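Local coordinates for OmpT protein (Vibrio cholerae serotype O1, PDB 6EHD) that is an outer membrane porin, a beta-barrel channel through which ions and other small solutes probably diffuse non-specifically, at residues Glu230-Val235 / Glu252-Glu257. The protein carries 1 engineered substitution. Residues are numbered along the deposited sequence; the frame is centred on the assembly and turned at random.
Sequences EDAISV and EYVMQE. With C8E ((hydroxyethyloxy)tri(ethyloxy)octane), chain E.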
ATOM      1  N   GLU A 230      13.849   5.632  10.761  1.00 30.39           N
ATOM      2  CA  GLU A 230      14.064   4.552   9.771  1.00 28.24           C
ATOM      3  C   GLU A 230      14.618   5.152   8.466  1.00 26.71           C
ATOM      4  O   GLU A 230      14.087   6.175   7.989  1.00 25.42           O
ATOM      5  CB  GLU A 230      12.693   3.882   9.468  1.00 28.75           C
ATOM      6  CG  GLU A 230      12.014   3.197  10.614  1.00 29.30           C
ATOM      7  CD  GLU A 230      10.669   2.549  10.188  1.00 30.61           C
ATOM      8  OE1 GLU A 230       9.817   3.224   9.605  1.00 30.27           O
ATOM      9  OE2 GLU A 230      10.478   1.343  10.432  1.00 34.84           O
ATOM     10  N   ASP A 231      15.627   4.513   7.895  1.00 25.45           N
ATOM     11  CA  ASP A 231      16.200   4.892   6.588  1.00 27.27           C
ATOM     12  C   ASP A 231      16.031   3.645   5.675  1.00 26.02           C
ATOM     13  O   ASP A 231      16.555   2.503   6.014  1.00 25.09           O
ATOM     14  CB  ASP A 231      17.739   5.132   6.758  1.00 30.24           C
ATOM     15  CG  ASP A 231      18.107   6.252   7.769  1.00 35.51           C
ATOM     16  OD1 ASP A 231      17.304   7.166   8.124  1.00 33.11           O
ATOM     17  OD2 ASP A 231      19.337   6.286   8.054  1.00 36.96           O
ATOM     18  N   ALA A 232      15.431   3.819   4.465  1.00 23.78           N
ATOM     19  CA  ALA A 232      15.048   2.638   3.654  1.00 23.66           C
ATOM     20  C   ALA A 232      15.356   2.839   2.174  1.00 23.39           C
ATOM     21  O   ALA A 232      15.189   3.988   1.663  1.00 22.63           O
ATOM     22  CB  ALA A 232      13.537   2.361   3.841  1.00 25.48           C
ATOM     23  N   ILE A 233      15.844   1.779   1.532  1.00 22.29           N
ATOM     24  CA  ILE A 233      16.062   1.770   0.097  1.00 20.91           C
ATOM     25  C   ILE A 233      15.375   0.496  -0.487  1.00 23.32           C
ATOM     26  O   ILE A 233      15.516  -0.605   0.059  1.00 22.33           O
ATOM     27  CB  ILE A 233      17.540   1.840  -0.307  1.00 24.48           C
ATOM     28  CG1 ILE A 233      17.687   1.931  -1.827  1.00 24.22           C
ATOM     29  CG2 ILE A 233      18.340   0.662   0.258  1.00 28.59           C
ATOM     30  CD1 ILE A 233      19.109   2.098  -2.385  1.00 29.23           C
ATOM     31  N   SER A 234      14.704   0.676  -1.636  1.00 21.42           N
ATOM     32  CA  SER A 234      14.085  -0.395  -2.421  1.00 21.82           C
ATOM     33  C   SER A 234      14.573  -0.258  -3.882  1.00 22.04           C
ATOM     34  O   SER A 234      14.522   0.846  -4.489  1.00 21.34           O
ATOM     35  CB  SER A 234      12.533  -0.270  -2.368  1.00 22.07           C
ATOM     36  OG  SER A 234      12.059  -0.264  -1.019  1.00 23.05           O
ATOM     37  N   VAL A 235      15.127  -1.356  -4.429  1.00 20.26           N
ATOM     38  CA  VAL A 235      15.658  -1.459  -5.813  1.00 21.09           C
ATOM     39  C   VAL A 235      14.945  -2.651  -6.453  1.00 22.69           C
ATOM     40  O   VAL A 235      15.130  -3.772  -6.000  1.00 24.77           O
ATOM     41  CB  VAL A 235      17.186  -1.677  -5.844  1.00 26.13           C
ATOM     42  CG1 VAL A 235      17.635  -1.550  -7.256  1.00 29.80           C
ATOM     43  CG2 VAL A 235      17.854  -0.648  -5.006  1.00 32.87           C
ATOM     44  N   GLU A 252      15.343  -4.972  -0.767  1.00 20.77           N
ATOM     45  CA  GLU A 252      14.876  -3.982   0.152  1.00 23.34           C
ATOM     46  C   GLU A 252      15.730  -4.002   1.444  1.00 24.30           C
ATOM     47  O   GLU A 252      15.865  -5.065   2.107  1.00 23.32           O
ATOM     48  CB  GLU A 252      13.391  -4.235   0.538  1.00 22.70           C
ATOM     49  CG  GLU A 252      12.484  -4.258  -0.687  1.00 23.73           C
ATOM     50  CD  GLU A 252      11.009  -4.656  -0.473  1.00 23.37           C
ATOM     51  OE1 GLU A 252      10.648  -5.150   0.637  1.00 22.11           O
ATOM     52  OE2 GLU A 252      10.167  -4.354  -1.413  1.00 21.05           O
ATOM     53  N   TYR A 253      16.281  -2.836   1.798  1.00 24.98           N
ATOM     54  CA  TYR A 253      17.094  -2.737   3.062  1.00 25.42           C
ATOM     55  C   TYR A 253      16.597  -1.569   3.920  1.00 25.78           C
ATOM     56  O   TYR A 253      16.426  -0.437   3.395  1.00 23.48           O
ATOM     57  CB  TYR A 253      18.545  -2.514   2.654  1.00 25.20           C
ATOM     58  CG  TYR A 253      19.493  -2.355   3.859  1.00 28.98           C
ATOM     59  CD1 TYR A 253      19.840  -3.469   4.651  1.00 30.19           C
ATOM     60  CD2 TYR A 253      19.873  -1.065   4.312  1.00 31.67           C
ATOM     61  CE1 TYR A 253      20.684  -3.336   5.793  1.00 31.27           C
ATOM     62  CE2 TYR A 253      20.727  -0.930   5.455  1.00 34.83           C
ATOM     63  CZ  TYR A 253      21.109  -2.058   6.166  1.00 33.16           C
ATOM     64  OH  TYR A 253      21.885  -1.869   7.324  1.00 37.75           O
ATOM     65  N   VAL A 254      16.379  -1.822   5.233  1.00 23.23           N
ATOM     66  CA  VAL A 254      15.857  -0.833   6.138  1.00 24.02           C
ATOM     67  C   VAL A 254      16.768  -0.834   7.426  1.00 28.32           C
ATOM     68  O   VAL A 254      17.125  -1.935   7.930  1.00 26.48           O
ATOM     69  CB  VAL A 254      14.433  -1.079   6.573  1.00 25.67           C
ATOM     70  CG1 VAL A 254      13.949   0.040   7.514  1.00 28.52           C
ATOM     71  CG2 VAL A 254      13.519  -1.213   5.315  1.00 25.69           C
ATOM     72  N   MET A 255      17.232   0.346   7.811  1.00 25.95           N
ATOM     73  CA  MET A 255      17.945   0.538   9.189  1.00 28.60           C
ATOM     74  C   MET A 255      17.076   1.316  10.145  1.00 28.32           C
ATOM     75  O   MET A 255      16.436   2.295   9.762  1.00 28.81           O
ATOM     76  CB  MET A 255      19.343   1.132   9.015  1.00 32.95           C
ATOM     77  CG  MET A 255      19.607   2.448   8.324  1.00 44.74           C
ATOM     78  SD  MET A 255      21.341   2.665   7.591  1.00 55.95           S
ATOM     79  CE  MET A 255      22.329   1.327   8.200  1.00 49.90           C
ATOM     80  N   GLN A 256      16.946   0.802  11.352  1.00 27.93           N
ATOM     81  CA  GLN A 256      16.163   1.391  12.384  1.00 28.38           C
ATOM     82  C   GLN A 256      17.164   1.792  13.531  1.00 34.17           C
ATOM     83  O   GLN A 256      17.963   0.958  13.998  1.00 32.92           O
ATOM     84  CB  GLN A 256      15.122   0.439  12.937  1.00 32.66           C
ATOM     85  CG  GLN A 256      14.184  -0.226  11.891  1.00 32.34           C
ATOM     86  CD  GLN A 256      14.690  -1.541  11.336  1.00 36.96           C
ATOM     87  OE1 GLN A 256      15.695  -2.106  11.797  1.00 30.32           O
ATOM     88  NE2 GLN A 256      13.957  -2.084  10.294  1.00 31.37           N
ATOM     89  N   GLU A 257      17.053   3.027  13.960  1.00 32.90           N
ATOM     90  CA  GLU A 257      17.940   3.579  15.053  1.00 43.04           C
ATOM     91  C   GLU A 257      17.108   4.331  16.084  1.00 39.47           C
ATOM     92  O   GLU A 257      16.342   5.265  15.723  1.00 36.62           O
ATOM     93  CB  GLU A 257      19.013   4.469  14.455  1.00 46.33           C
ATOM     94  CG  GLU A 257      19.813   5.213  15.511  1.00 63.62           C
ATOM     95  CD  GLU A 257      20.995   5.975  14.948  1.00 63.00           C
ATOM     96  OE1 GLU A 257      21.143   7.160  15.311  1.00 74.23           O
ATOM     97  OE2 GLU A 257      21.757   5.391  14.157  1.00 70.40           O
TER
HETATM   98  C1  C8E E 404      20.659   3.002  -6.549  1.00 40.78           C
HETATM   99  C2  C8E E 404      20.925   1.521  -6.790  1.00 43.25           C
HETATM  100  C3  C8E E 404      21.525   0.911  -5.547  1.00 48.58           C
HETATM  101  C4  C8E E 404      22.200  -0.452  -5.776  1.00 52.06           C
HETATM  102  C5  C8E E 404      21.838  -1.413  -4.645  1.00 57.14           C
HETATM  103  C6  C8E E 404      22.564  -1.319  -3.326  1.00 59.11           C
HETATM  104  C7  C8E E 404      21.732  -0.776  -2.148  1.00 59.48           C
HETATM  105  C8  C8E E 404      22.422  -1.098  -0.799  1.00 49.04           C
HETATM  106  O9  C8E E 404      22.272  -0.251   0.365  1.00 40.35           O
HETATM  107  C10 C8E E 404      23.374   0.371   1.005  1.00 49.34           C
HETATM  108  C11 C8E E 404      23.223   0.278   2.486  1.00 46.71           C
HETATM  109  O12 C8E E 404      23.820  -0.992   2.713  1.00 48.56           O
HETATM  110  C13 C8E E 404      24.219  -1.453   4.014  1.00 61.37           C
HETATM  111  C14 C8E E 404      24.210  -2.990   4.102  1.00 53.60           C
HETATM  112  O15 C8E E 404      24.667  -3.635   2.887  1.00 60.43           O
HETATM  113  C16 C8E E 404      24.884  -5.074   3.002  1.00 63.49           C
HETATM  114  C17 C8E E 404      25.454  -5.785   1.760  1.00 58.32           C
HETATM  115  O18 C8E E 404      24.737  -5.347   0.605  1.00 58.36           O
HETATM  116  C19 C8E E 404      24.643  -6.064  -0.655  1.00 58.03           C
HETATM  117  C20 C8E E 404      24.494  -5.037  -1.794  1.00 61.29           C
HETATM  118  O21 C8E E 404      23.259  -5.107  -2.493  1.00 70.34           O
HETATM  119  O   HOH W   1      11.068  -1.215   9.745  1.00 27.54           O
HETATM  120  O   HOH W   2       9.741  -1.746  -0.374  1.00 20.62           O
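Tyr-253 pairs with Ile-233 on the face of two antiparallel porin strands where a C8E detergent molecule lies, and their backbones exchange two nearly straight hydrogen bonds, Tyr-253 N to Ile-233 O (2.9 Å) and Ile-233 N to Tyr-253 O (3.0 Å). A second such pair links Asp-231 and Met-255, whose side chains meet CB to CG at 3.6 Å. Followed outward, the tyrosine first sets its CB against Ile-233 CG2, at 4.0 Å. Its CG stands anti to the backbone N (chi1 178°), and beyond it the ring lays one face against the C8E chain: CD2 and CE2 near C11, CE2 and CZ under C13 (CE2 3.8 Å from C13), CE1 and CZ near C14. Met-255 CE lies at the ring edge, in plane. At the tip OH hydrogen-bonds Asp-265 OD2. Tyrosine suits the place because its flat ring meets the amphiphile while its hydroxyl finds a polar partner. Ile-233, wholly apolar, reaches C8E C7 with CD1 (3.9 Å).

On the other face, consistent with the lumen side, polar Glu-230, Gln-256, Ser-234 and Glu-252 flank apolar Ala-232 and Val-254, which pack CB to CG2 at 3.9 Å. A water donates to Glu-230 OE2 and accepts from Gln-256 NE2, while Glu-230 OE1 salt-bridges Arg-109 and Gln-256 NE2 also reaches Thr-293 O. This hairpin of strands 227-242 and 245-258 continues the barrel wall, flanked by strands 208-221 and 263-276 respectively.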